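Long-range contacts in succinylglutamate desuccinylase (Vibrio parahaemolyticus, PDB 2BCO), which probably catalyses the zinc-dependent hydrolysis of N-succinyl-L-glutamate to succinate and L-glutamate, the last step of arginine degradation by the AST pathway: residues G61-E66 / H104-E109; E110-L115 / A128-L133; S9-T14 / F93-P98. One frame throughout, in Å; residues are numbered along the deposited sequence.

Contact 1: residues G61-E66 / H104-E109. With ZN (zinc ion), chain C.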
ATOM      1  N   GLY A  61       6.130   3.783  -4.440  1.00 12.65           N
ATOM      2  CA  GLY A  61       6.942   4.958  -4.222  1.00 12.20           C
ATOM      3  C   GLY A  61       6.337   6.139  -3.477  1.00 11.84           C
ATOM      4  O   GLY A  61       6.879   7.233  -3.583  1.00 13.61           O
ATOM      5  N   ILE A  62       5.235   5.949  -2.750  1.00  9.17           N
ATOM      6  CA  ILE A  62       4.654   7.043  -1.974  1.00  9.83           C
ATOM      7  C   ILE A  62       5.800   7.537  -1.086  1.00 12.14           C
ATOM      8  O   ILE A  62       5.922   8.732  -0.797  1.00 13.64           O
ATOM      9  CB  ILE A  62       3.458   6.556  -1.100  1.00  9.52           C
ATOM     10  CG1 ILE A  62       2.189   6.503  -1.952  1.00 11.84           C
ATOM     11  CG2 ILE A  62       3.237   7.488   0.102  1.00  7.66           C
ATOM     12  CD1 ILE A  62       1.804   7.845  -2.579  1.00  8.66           C
ATOM     13  N   HIS A  63       6.632   6.582  -0.677  1.00 10.88           N
ATOM     14  CA  HIS A  63       7.830   6.812   0.125  1.00 11.64           C
ATOM     15  C   HIS A  63       8.956   6.478  -0.858  1.00 11.53           C
ATOM     16  O   HIS A  63       9.002   5.373  -1.397  1.00 10.28           O
ATOM     17  CB  HIS A  63       7.852   5.871   1.335  1.00 10.28           C
ATOM     18  CG  HIS A  63       6.863   6.246   2.394  1.00 12.72           C
ATOM     19  ND1 HIS A  63       6.358   5.341   3.303  1.00 11.59           N
ATOM     20  CD2 HIS A  63       6.300   7.437   2.703  1.00 13.49           C
ATOM     21  CE1 HIS A  63       5.527   5.957   4.123  1.00 11.64           C
ATOM     22  NE2 HIS A  63       5.474   7.230   3.781  1.00 13.33           N
ATOM     23  N   GLY A  64       9.846   7.442  -1.090  1.00 14.58           N
ATOM     24  CA  GLY A  64      10.923   7.277  -2.058  1.00 12.75           C
ATOM     25  C   GLY A  64      11.875   6.104  -1.970  1.00 14.19           C
ATOM     26  O   GLY A  64      12.219   5.514  -2.998  1.00 13.82           O
ATOM     27  N   ASP A  65      12.307   5.764  -0.757  1.00 16.92           N
ATOM     28  CA  ASP A  65      13.249   4.659  -0.571  1.00 19.35           C
ATOM     29  C   ASP A  65      12.680   3.232  -0.624  1.00 18.04           C
ATOM     30  O   ASP A  65      13.413   2.275  -0.426  1.00 21.05           O
ATOM     31  CB  ASP A  65      14.032   4.855   0.740  1.00 10.21           C
ATOM     32  CG  ASP A  65      13.127   5.068   1.941  1.00 14.30           C
ATOM     33  OD1 ASP A  65      11.885   5.055   1.787  1.00 14.10           O
ATOM     34  OD2 ASP A  65      13.658   5.256   3.055  1.00 16.54           O
ATOM     35  N   GLU A  66      11.393   3.074  -0.905  1.00 12.86           N
ATOM     36  CA  GLU A  66      10.801   1.729  -0.960  1.00 12.22           C
ATOM     37  C   GLU A  66      10.742   1.243  -2.406  1.00 11.40           C
ATOM     38  O   GLU A  66       9.685   1.199  -3.036  1.00 11.51           O
ATOM     39  CB  GLU A  66       9.424   1.775  -0.288  1.00 11.45           C
ATOM     40  CG  GLU A  66       9.582   2.040   1.209  1.00  9.78           C
ATOM     41  CD  GLU A  66       8.307   2.456   1.890  1.00 12.85           C
ATOM     42  OE1 GLU A  66       7.224   2.175   1.339  1.00 17.19           O
ATOM     43  OE2 GLU A  66       8.389   3.054   2.980  1.00  9.96           O
ATOM     44  N   HIS A 104      17.002   9.157  -2.272  1.00 29.71           N
ATOM     45  CA  HIS A 104      17.066   7.900  -1.522  1.00 30.56           C
ATOM     46  C   HIS A 104      16.505   8.058  -0.107  1.00 30.46           C
ATOM     47  O   HIS A 104      16.989   7.424   0.833  1.00 29.46           O
ATOM     48  CB  HIS A 104      18.518   7.406  -1.432  1.00 45.31           C
ATOM     49  CG  HIS A 104      19.283   7.491  -2.723  1.00 49.90           C
ATOM     50  ND1 HIS A 104      18.949   6.755  -3.841  1.00 53.26           N
ATOM     51  CD2 HIS A 104      20.373   8.218  -3.063  1.00 51.93           C
ATOM     52  CE1 HIS A 104      19.802   7.025  -4.812  1.00 53.70           C
ATOM     53  NE2 HIS A 104      20.676   7.909  -4.369  1.00 53.02           N
ATOM     54  N   THR A 105      15.496   8.910   0.050  1.00 25.21           N
ATOM     55  CA  THR A 105      14.897   9.127   1.363  1.00 23.65           C
ATOM     56  C   THR A 105      13.417   8.783   1.353  1.00 21.57           C
ATOM     57  O   THR A 105      12.830   8.566   0.300  1.00 21.20           O
ATOM     58  CB  THR A 105      15.031  10.600   1.833  1.00 29.25           C
ATOM     59  OG1 THR A 105      14.261  11.452   0.975  1.00 28.66           O
ATOM     60  CG2 THR A 105      16.489  11.041   1.819  1.00 30.48           C
ATOM     61  N   ARG A 106      12.825   8.759   2.541  1.00 20.66           N
ATOM     62  CA  ARG A 106      11.417   8.443   2.710  1.00 20.67           C
ATOM     63  C   ARG A 106      10.589   9.550   2.071  1.00 20.69           C
ATOM     64  O   ARG A 106       9.623   9.293   1.338  1.00 21.07           O
ATOM     65  CB  ARG A 106      11.093   8.320   4.202  1.00 20.66           C
ATOM     66  CG  ARG A 106       9.822   7.566   4.476  1.00 26.44           C
ATOM     67  CD  ARG A 106       9.534   7.408   5.965  1.00 27.95           C
ATOM     68  NE  ARG A 106       8.531   6.366   6.160  1.00 33.96           N
ATOM     69  CZ  ARG A 106       7.706   6.293   7.198  1.00 37.52           C
ATOM     70  NH1 ARG A 106       7.755   7.208   8.158  1.00 42.40           N
ATOM     71  NH2 ARG A 106       6.820   5.308   7.268  1.00 39.68           N
ATOM     72  N   PHE A 107      10.989  10.784   2.348  1.00 24.16           N
ATOM     73  CA  PHE A 107      10.324  11.962   1.818  1.00 24.67           C
ATOM     74  C   PHE A 107      11.309  13.128   1.770  1.00 27.05           C
ATOM     75  O   PHE A 107      12.455  13.000   2.214  1.00 30.14           O
ATOM     76  CB  PHE A 107       9.122  12.316   2.690  1.00 19.57           C
ATOM     77  CG  PHE A 107       9.461  12.533   4.146  1.00 19.98           C
ATOM     78  CD1 PHE A 107      10.095  13.700   4.569  1.00 20.40           C
ATOM     79  CD2 PHE A 107       9.113  11.584   5.100  1.00 19.00           C
ATOM     80  CE1 PHE A 107      10.373  13.923   5.931  1.00 22.95           C
ATOM     81  CE2 PHE A 107       9.381  11.789   6.463  1.00 20.63           C
ATOM     82  CZ  PHE A 107      10.011  12.962   6.878  1.00 21.13           C
ATOM     83  N   LEU A 108      10.876  14.258   1.224  1.00 27.91           N
ATOM     84  CA  LEU A 108      11.747  15.420   1.134  1.00 26.69           C
ATOM     85  C   LEU A 108      11.411  16.400   2.246  1.00 28.29           C
ATOM     86  O   LEU A 108      12.276  16.760   3.048  1.00 30.31           O
ATOM     87  CB  LEU A 108      11.596  16.083  -0.229  1.00 19.78           C
ATOM     88  CG  LEU A 108      11.957  15.171  -1.409  1.00 20.27           C
ATOM     89  CD1 LEU A 108      11.772  15.939  -2.703  1.00 20.67           C
ATOM     90  CD2 LEU A 108      13.401  14.681  -1.284  1.00 17.91           C
ATOM     91  N   GLU A 109      10.157  16.829   2.306  1.00 23.58           N
ATOM     92  CA  GLU A 109       9.757  17.743   3.355  1.00 23.82           C
ATOM     93  C   GLU A 109       8.842  17.069   4.377  1.00 22.26           C
ATOM     94  O   GLU A 109       9.076  17.175   5.577  1.00 23.28           O
ATOM     95  CB  GLU A 109       9.107  18.983   2.738  1.00 27.56           C
ATOM     96  CG  GLU A 109      10.090  19.760   1.869  1.00 30.93           C
ATOM     97  CD  GLU A 109       9.476  20.947   1.146  1.00 34.22           C
ATOM     98  OE1 GLU A 109      10.234  21.644   0.436  1.00 35.85           O
ATOM     99  OE2 GLU A 109       8.252  21.181   1.277  1.00 33.35           O
TER
HETATM  100 ZN    ZN C 501       5.856   3.052   2.955  1.00 46.01          ZN
HETATM  101  O   HOH W   1       6.901  10.457   1.226  1.00 15.77           O
HETATM  102  O   HOH W   2       6.081   2.009   5.283  1.00 20.89           O
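In the zinc-binding loop, the carbonyl oxygen of Ile62 accepts from a water whose O lies 2.8 Å from Ile62 O, and the same water donates to Arg106 O, bridging the two backbones. His63 then turns its ring beside its own backbone N (chi1 -73°), giving ND1 to the zinc at 2.4 Å while NE2 is hydrogen-bonded to Asn111. Arg106 runs extended alongside this imidazole, its CG 4.1 Å from the centroid of the His63 ring in a CH-pi contact over the face. NE sits above the same face nearer the rim, but the guanidinium is tilted 46° to the ring, so the two do not stack flat. Gly64 donates from N to Arg106 O at 3.1 Å, approaching from above the carbonyl plane. Glycine suits here because Gly64 CA is only 3.3 Å from Thr105 O, and a CB would collide with that oxygen. Asp65 adopts the crowded chi1 of 53°, laying OD1 3.5 Å from Arg106 CA; the carboxylate thus lies along the backbone of Arg106, and its charged atoms do not touch the guanidinium. A type I turn from His63 brings Glu66 round, whose OE1 and OE2 grip the zinc at 2.3 and 2.5 Å, respectively. This is the HxxE zinc motif of the family; His155 and a water are further ligands. The loop leaves strand 55-60 and leads into helix 68-81, while its partner follows the Schellman motif that closes helix 98-102; Ile62 packs against both helix 125-141 and strand 149-157.

Contact 2: residues E110-L115 / A128-L133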
ATOM      1  N   GLU A 110       7.825  16.350   3.913  1.00 17.57           N
ATOM      2  CA  GLU A 110       6.903  15.684   4.835  1.00 17.95           C
ATOM      3  C   GLU A 110       6.416  14.331   4.292  1.00 14.12           C
ATOM      4  O   GLU A 110       6.346  14.134   3.085  1.00 12.64           O
ATOM      5  CB  GLU A 110       5.706  16.596   5.094  1.00 25.75           C
ATOM      6  CG  GLU A 110       5.137  16.492   6.487  1.00 31.88           C
ATOM      7  CD  GLU A 110       3.784  17.159   6.606  1.00 32.04           C
ATOM      8  OE1 GLU A 110       3.618  18.237   6.009  1.00 33.19           O
ATOM      9  OE2 GLU A 110       2.894  16.612   7.295  1.00 32.70           O
ATOM     10  N   ASN A 111       6.086  13.410   5.193  1.00 15.55           N
ATOM     11  CA  ASN A 111       5.598  12.073   4.829  1.00 12.55           C
ATOM     12  C   ASN A 111       4.384  12.214   3.909  1.00 11.79           C
ATOM     13  O   ASN A 111       3.321  12.647   4.338  1.00 11.47           O
ATOM     14  CB  ASN A 111       5.187  11.309   6.094  1.00 12.18           C
ATOM     15  CG  ASN A 111       4.783   9.852   5.822  1.00 13.12           C
ATOM     16  OD1 ASN A 111       4.505   9.454   4.692  1.00 12.40           O
ATOM     17  ND2 ASN A 111       4.740   9.065   6.876  1.00 15.49           N
ATOM     18  N   LEU A 112       4.538  11.826   2.651  1.00  9.39           N
ATOM     19  CA  LEU A 112       3.456  11.948   1.685  1.00 11.57           C
ATOM     20  C   LEU A 112       2.188  11.182   2.114  1.00 10.31           C
ATOM     21  O   LEU A 112       1.067  11.602   1.831  1.00 10.46           O
ATOM     22  CB  LEU A 112       3.937  11.432   0.321  1.00  9.58           C
ATOM     23  CG  LEU A 112       3.321  11.963  -0.974  1.00 14.20           C
ATOM     24  CD1 LEU A 112       3.776  11.088  -2.140  1.00 13.86           C
ATOM     25  CD2 LEU A 112       1.822  11.966  -0.893  1.00 13.01           C
ATOM     26  N   ASN A 113       2.365  10.072   2.819  1.00 13.88           N
ATOM     27  CA  ASN A 113       1.224   9.262   3.206  1.00 13.89           C
ATOM     28  C   ASN A 113       0.465   9.684   4.463  1.00 15.00           C
ATOM     29  O   ASN A 113      -0.203   8.869   5.093  1.00 18.68           O
ATOM     30  CB  ASN A 113       1.649   7.798   3.293  1.00 11.79           C
ATOM     31  CG  ASN A 113       0.602   6.866   2.741  1.00 13.02           C
ATOM     32  OD1 ASN A 113      -0.130   7.219   1.813  1.00 13.59           O
ATOM     33  ND2 ASN A 113       0.529   5.670   3.291  1.00 12.05           N
ATOM     34  N   ARG A 114       0.556  10.966   4.803  1.00 11.85           N
ATOM     35  CA  ARG A 114      -0.154  11.534   5.941  1.00 13.79           C
ATOM     36  C   ARG A 114      -0.920  12.763   5.458  1.00 11.36           C
ATOM     37  O   ARG A 114      -1.582  13.442   6.233  1.00 11.00           O
ATOM     38  CB  ARG A 114       0.831  11.952   7.033  1.00 29.86           C
ATOM     39  CG  ARG A 114       1.166  10.847   8.020  1.00 41.69           C
ATOM     40  CD  ARG A 114       2.383  11.196   8.875  1.00 49.78           C
ATOM     41  NE  ARG A 114       2.810  10.063   9.697  1.00 58.11           N
ATOM     42  CZ  ARG A 114       4.009   9.952  10.265  1.00 61.93           C
ATOM     43  NH1 ARG A 114       4.917  10.905  10.106  1.00 65.07           N
ATOM     44  NH2 ARG A 114       4.304   8.880  10.989  1.00 65.75           N
ATOM     45  N   LEU A 115      -0.845  13.018   4.159  1.00 15.60           N
ATOM     46  CA  LEU A 115      -1.450  14.204   3.565  1.00 12.10           C
ATOM     47  C   LEU A 115      -2.734  14.046   2.772  1.00 12.48           C
ATOM     48  O   LEU A 115      -3.106  14.955   2.038  1.00 14.60           O
ATOM     49  CB  LEU A 115      -0.409  14.883   2.676  1.00  8.25           C
ATOM     50  CG  LEU A 115       0.936  15.135   3.362  1.00  8.05           C
ATOM     51  CD1 LEU A 115       1.913  15.762   2.385  1.00  5.08           C
ATOM     52  CD2 LEU A 115       0.714  16.049   4.563  1.00  8.76           C
ATOM     53  N   ALA A 128       1.474  19.206  -2.548  1.00 15.31           N
ATOM     54  CA  ALA A 128       1.142  19.428  -3.948  1.00 17.66           C
ATOM     55  C   ALA A 128       1.045  18.098  -4.689  1.00 17.74           C
ATOM     56  O   ALA A 128       0.194  17.932  -5.565  1.00 19.55           O
ATOM     57  CB  ALA A 128       2.194  20.318  -4.605  1.00 12.96           C
ATOM     58  N   ILE A 129       1.921  17.160  -4.337  1.00 13.53           N
ATOM     59  CA  ILE A 129       1.919  15.842  -4.955  1.00 13.51           C
ATOM     60  C   ILE A 129       0.611  15.136  -4.583  1.00 12.92           C
ATOM     61  O   ILE A 129      -0.108  14.641  -5.446  1.00 12.90           O
ATOM     62  CB  ILE A 129       3.104  14.963  -4.450  1.00 23.03           C
ATOM     63  CG1 ILE A 129       4.442  15.653  -4.725  1.00 22.67           C
ATOM     64  CG2 ILE A 129       3.069  13.606  -5.133  1.00 18.51           C
ATOM     65  CD1 ILE A 129       4.715  15.905  -6.179  1.00 27.50           C
ATOM     66  N   ALA A 130       0.316  15.090  -3.286  1.00 14.42           N
ATOM     67  CA  ALA A 130      -0.901  14.448  -2.811  1.00 15.24           C
ATOM     68  C   ALA A 130      -2.104  15.064  -3.536  1.00 19.09           C
ATOM     69  O   ALA A 130      -3.039  14.356  -3.931  1.00 19.68           O
ATOM     70  CB  ALA A 130      -1.034  14.630  -1.300  1.00  2.10           C
ATOM     71  N   ASP A 131      -2.068  16.386  -3.710  1.00 18.79           N
ATOM     72  CA  ASP A 131      -3.137  17.096  -4.391  1.00 18.68           C
ATOM     73  C   ASP A 131      -3.302  16.525  -5.806  1.00 17.66           C
ATOM     74  O   ASP A 131      -4.424  16.305  -6.269  1.00 15.90           O
ATOM     75  CB  ASP A 131      -2.818  18.596  -4.446  1.00 33.80           C
ATOM     76  CG  ASP A 131      -3.541  19.398  -3.363  1.00 35.51           C
ATOM     77  OD1 ASP A 131      -3.436  19.064  -2.168  1.00 35.29           O
ATOM     78  OD2 ASP A 131      -4.225  20.379  -3.720  1.00 43.35           O
ATOM     79  N   THR A 132      -2.182  16.282  -6.483  1.00 11.14           N
ATOM     80  CA  THR A 132      -2.223  15.710  -7.826  1.00 10.86           C
ATOM     81  C   THR A 132      -2.701  14.252  -7.808  1.00 11.17           C
ATOM     82  O   THR A 132      -3.423  13.824  -8.703  1.00 12.19           O
ATOM     83  CB  THR A 132      -0.835  15.738  -8.511  1.00 11.10           C
ATOM     84  OG1 THR A 132      -0.418  17.098  -8.698  1.00 13.18           O
ATOM     85  CG2 THR A 132      -0.893  15.037  -9.869  1.00  4.70           C
ATOM     86  N   LEU A 133      -2.296  13.491  -6.795  1.00 11.85           N
ATOM     87  CA  LEU A 133      -2.699  12.091  -6.711  1.00 13.69           C
ATOM     88  C   LEU A 133      -4.212  11.939  -6.542  1.00 12.53           C
ATOM     89  O   LEU A 133      -4.820  11.024  -7.108  1.00 12.85           O
ATOM     90  CB  LEU A 133      -1.949  11.388  -5.571  1.00 17.70           C
ATOM     91  CG  LEU A 133      -0.425  11.303  -5.791  1.00 20.76           C
ATOM     92  CD1 LEU A 133       0.264  10.759  -4.551  1.00 17.90           C
ATOM     93  CD2 LEU A 133      -0.123  10.418  -6.997  1.00 22.96           C
TER
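Leu112 carries this contact, its CB directed at helix 125-141 from a short 3-10 turn. From CB the chain swings with CG anti to the backbone N (chi1 -153°), which leaves the two methyls to do the touching. CD1 meets Ile129 CG2 at 4.0 Å, the two side chains crossing at about a right angle. CD2 rests 3.9 Å from Ala130 CB and also reaches Leu133 CD1, at 4.2 Å. The branched tip of leucine thus spreads over Ile129, Ala130 and Leu133, which share one side of the helix. Alanine suits the middle of that face: its lone methyl lets the turn come close, and Leu115 CB settles 4.0 Å from Ala130 CB on the same residue. No hydrogen bond crosses the contact, so dispersion and burial hold it. Polar order lies within the turn, where Asn113 N donates to Asn111 OD1 at 2.9 Å and Arg114 N to Asn111 O. Asparagine suits this place because the same OD1 also accepts from His63 NE2. The arrangement is an Asx turn leading into a 3-10 segment, packed on a helix, which probably helps to position Asn111, the second-shell partner of a zinc ligand.

Contact 3: residues S9-T14 / F93-P98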
ATOM      1  N   SER A   9      12.803   2.447 -19.815  1.00 30.17           N
ATOM      2  CA  SER A   9      11.769   1.739 -19.057  1.00 23.97           C
ATOM      3  C   SER A   9      10.930   2.730 -18.255  1.00 21.52           C
ATOM      4  O   SER A   9      11.293   3.900 -18.105  1.00 19.91           O
ATOM      5  CB  SER A   9      12.389   0.711 -18.107  1.00 23.90           C
ATOM      6  OG  SER A   9      13.000   1.344 -16.998  1.00 25.05           O
ATOM      7  N   PHE A  10       9.801   2.260 -17.733  1.00 27.21           N
ATOM      8  CA  PHE A  10       8.921   3.121 -16.955  1.00 23.76           C
ATOM      9  C   PHE A  10       9.636   3.727 -15.739  1.00 23.47           C
ATOM     10  O   PHE A  10       9.571   4.934 -15.506  1.00 25.21           O
ATOM     11  CB  PHE A  10       7.696   2.321 -16.513  1.00 19.21           C
ATOM     12  CG  PHE A  10       6.670   3.126 -15.754  1.00 19.52           C
ATOM     13  CD1 PHE A  10       6.270   4.377 -16.206  1.00 18.01           C
ATOM     14  CD2 PHE A  10       6.076   2.611 -14.604  1.00 17.98           C
ATOM     15  CE1 PHE A  10       5.287   5.103 -15.530  1.00 19.19           C
ATOM     16  CE2 PHE A  10       5.093   3.324 -13.922  1.00 15.19           C
ATOM     17  CZ  PHE A  10       4.702   4.574 -14.387  1.00 15.90           C
ATOM     18  N   LEU A  11      10.325   2.890 -14.975  1.00 17.56           N
ATOM     19  CA  LEU A  11      11.027   3.346 -13.787  1.00 18.20           C
ATOM     20  C   LEU A  11      12.286   4.168 -14.092  1.00 19.37           C
ATOM     21  O   LEU A  11      12.586   5.128 -13.383  1.00 18.30           O
ATOM     22  CB  LEU A  11      11.389   2.151 -12.901  1.00 13.35           C
ATOM     23  CG  LEU A  11      12.265   2.423 -11.670  1.00 10.65           C
ATOM     24  CD1 LEU A  11      11.592   3.435 -10.771  1.00  8.55           C
ATOM     25  CD2 LEU A  11      12.509   1.120 -10.931  1.00  9.12           C
ATOM     26  N   THR A  12      13.030   3.794 -15.129  1.00 23.06           N
ATOM     27  CA  THR A  12      14.240   4.537 -15.469  1.00 23.93           C
ATOM     28  C   THR A  12      13.891   5.910 -16.039  1.00 25.05           C
ATOM     29  O   THR A  12      14.483   6.911 -15.645  1.00 26.06           O
ATOM     30  CB  THR A  12      15.114   3.764 -16.476  1.00 33.66           C
ATOM     31  OG1 THR A  12      15.558   2.539 -15.874  1.00 37.51           O
ATOM     32  CG2 THR A  12      16.338   4.591 -16.857  1.00 32.82           C
ATOM     33  N   ASP A  13      12.932   5.964 -16.958  1.00 25.10           N
ATOM     34  CA  ASP A  13      12.539   7.248 -17.522  1.00 25.50           C
ATOM     35  C   ASP A  13      12.011   8.148 -16.411  1.00 27.25           C
ATOM     36  O   ASP A  13      12.349   9.331 -16.345  1.00 26.36           O
ATOM     37  CB  ASP A  13      11.451   7.087 -18.580  1.00 22.51           C
ATOM     38  CG  ASP A  13      11.984   6.562 -19.901  1.00 23.15           C
ATOM     39  OD1 ASP A  13      11.328   6.813 -20.933  1.00 23.23           O
ATOM     40  OD2 ASP A  13      13.041   5.893 -19.918  1.00 22.73           O
ATOM     41  N   THR A  14      11.180   7.583 -15.539  1.00 21.18           N
ATOM     42  CA  THR A  14      10.603   8.344 -14.440  1.00 22.14           C
ATOM     43  C   THR A  14      11.696   8.965 -13.581  1.00 23.83           C
ATOM     44  O   THR A  14      11.561  10.100 -13.121  1.00 23.29           O
ATOM     45  CB  THR A  14       9.700   7.452 -13.544  1.00 21.22           C
ATOM     46  OG1 THR A  14       8.564   7.005 -14.294  1.00 21.89           O
ATOM     47  CG2 THR A  14       9.211   8.222 -12.345  1.00 20.04           C
ATOM     48  N   PHE A  93      -0.806   2.719 -13.285  1.00 11.13           N
ATOM     49  CA  PHE A  93       0.461   2.533 -12.583  1.00  9.42           C
ATOM     50  C   PHE A  93       1.030   3.869 -12.174  1.00 10.90           C
ATOM     51  O   PHE A  93       1.145   4.800 -12.982  1.00 11.87           O
ATOM     52  CB  PHE A  93       1.484   1.786 -13.451  1.00 13.10           C
ATOM     53  CG  PHE A  93       1.119   0.342 -13.720  1.00 12.42           C
ATOM     54  CD1 PHE A  93       0.306   0.002 -14.791  1.00 12.14           C
ATOM     55  CD2 PHE A  93       1.569  -0.669 -12.879  1.00 14.77           C
ATOM     56  CE1 PHE A  93      -0.057  -1.336 -15.028  1.00 14.59           C
ATOM     57  CE2 PHE A  93       1.214  -2.011 -13.103  1.00 14.43           C
ATOM     58  CZ  PHE A  93       0.396  -2.340 -14.183  1.00 13.42           C
ATOM     59  N   ILE A  94       1.406   3.963 -10.913  1.00  8.65           N
ATOM     60  CA  ILE A  94       1.925   5.209 -10.420  1.00 10.12           C
ATOM     61  C   ILE A  94       3.238   5.057  -9.677  1.00 11.66           C
ATOM     62  O   ILE A  94       3.400   4.160  -8.844  1.00 12.03           O
ATOM     63  CB  ILE A  94       0.892   5.886  -9.468  1.00  9.21           C
ATOM     64  CG1 ILE A  94      -0.409   6.178 -10.221  1.00  7.99           C
ATOM     65  CG2 ILE A  94       1.465   7.176  -8.890  1.00  5.36           C
ATOM     66  CD1 ILE A  94      -1.495   6.767  -9.329  1.00  7.37           C
ATOM     67  N   ILE A  95       4.187   5.915 -10.018  1.00  8.44           N
ATOM     68  CA  ILE A  95       5.456   5.969  -9.312  1.00 10.36           C
ATOM     69  C   ILE A  95       5.326   7.375  -8.737  1.00 11.69           C
ATOM     70  O   ILE A  95       5.606   8.358  -9.412  1.00 12.54           O
ATOM     71  CB  ILE A  95       6.681   5.919 -10.247  1.00 24.65           C
ATOM     72  CG1 ILE A  95       6.805   4.545 -10.897  1.00 24.24           C
ATOM     73  CG2 ILE A  95       7.950   6.228  -9.452  1.00 24.93           C
ATOM     74  CD1 ILE A  95       7.879   4.479 -11.948  1.00 24.81           C
ATOM     75  N   ALA A  96       4.838   7.465  -7.509  1.00 23.25           N
ATOM     76  CA  ALA A  96       4.652   8.755  -6.879  1.00 26.58           C
ATOM     77  C   ALA A  96       5.979   9.219  -6.309  1.00 28.94           C
ATOM     78  O   ALA A  96       6.775   8.410  -5.859  1.00 34.95           O
ATOM     79  CB  ALA A  96       3.621   8.642  -5.763  1.00 11.52           C
ATOM     80  N   HIS A  97       6.239  10.514  -6.358  1.00 24.48           N
ATOM     81  CA  HIS A  97       7.469  11.048  -5.768  1.00 22.66           C
ATOM     82  C   HIS A  97       8.848  10.582  -6.255  1.00 21.67           C
ATOM     83  O   HIS A  97       9.707  10.219  -5.448  1.00 19.85           O
ATOM     84  CB  HIS A  97       7.415  10.836  -4.265  1.00 12.73           C
ATOM     85  CG  HIS A  97       7.877  12.011  -3.486  1.00 11.91           C
ATOM     86  ND1 HIS A  97       8.484  13.102  -4.079  1.00 10.01           N
ATOM     87  CD2 HIS A  97       7.807  12.299  -2.164  1.00  9.89           C
ATOM     88  CE1 HIS A  97       8.760  14.002  -3.162  1.00 11.17           C
ATOM     89  NE2 HIS A  97       8.358  13.540  -1.986  1.00 11.42           N
ATOM     90  N   PRO A  98       9.099  10.612  -7.567  1.00 13.67           N
ATOM     91  CA  PRO A  98      10.412  10.173  -8.041  1.00 14.40           C
ATOM     92  C   PRO A  98      11.584  11.017  -7.505  1.00 18.52           C
ATOM     93  O   PRO A  98      12.718  10.545  -7.421  1.00 15.95           O
ATOM     94  CB  PRO A  98      10.274  10.256  -9.559  1.00 16.17           C
ATOM     95  CG  PRO A  98       9.275  11.365  -9.742  1.00 15.85           C
ATOM     96  CD  PRO A  98       8.251  11.047  -8.688  1.00 14.98           C
TER
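Helix 10-14 runs obliquely over strand 93-95, their segment axes 10.1 Å apart and inclined at 39°, and three of its side chains converge on Ile95. Phe10 reaches toward the strand with CG anti to the backbone N (chi1 -177°) and meets Ile95 tip to tip. The methyl CD1 of Ile95 stands over one face of the ring, 3.9 Å from the Phe10 centroid and 22° off the normal. It is displaced toward the rim, where Phe10 CE2 is 3.6 Å from Ile95 CD1. The same CE2 also touches Phe93 CB, at 4.0 Å, while the Phe93 ring turns elsewhere to pack on helix 68-81. Leu11 comes in across Ile95 at about a right angle, its CD1 meeting Ile95 CD1 at 4.0 Å. Thr14 also meets Ile95 tip to tip, with OG1 3.5 Å from Ile95 CD1. Its CG2 lies against Ile95 CG2 and 3.6 Å from Pro98 CB, where the threonine and the proline ring cross nearly at right angles. Isoleucine suits the strand through its branching at CB: the CG1-CD1 arm reaches the aromatic ring, Leu11 and the Thr14 hydroxyl, and CG2 the threonine methyl. Proline is equally at home at the first turn of helix 98-102, where the backbone N needs no partner. No hydrogen bond joins the segments. Thr14 OG1 instead donates to Phe10 O within its own helix at 2.6 Å, beside the backbone bond to that oxygen, so a buried hydroxyl is satisfied, leaving its methyl to pack on Ile95 and Pro98. The chemistry is therefore that of an apolar seam, in which CH-pi and dispersion forces hold helix 10-15 against strand 90-95 and the start of helix 98-102.

Along the chain the segments run 9-14, 61-66, 93-98, 104-109, 110-115 and 128-133, so contacts 1 and 3 interleave, whereas contact 2 opens only after both have closed. Centres of contacts 1 and 2 are about 11 Å apart, those of 1 and 3 about 13 Å, and those of 2 and 3 about 16 Å. Strand 90-95 continues through helix 98-102 into 104-109, which runs straight on into 110-115. Ala96 packs against both Ile62 and Leu133, joining all three contacts. Contact 1 carries two of the zinc's three protein ligands and segment 110-115 a second-shell asparagine; contact 3 packs helix 10-15 on strand 90-95, the Ile95 side chain about 13 Å from the metal.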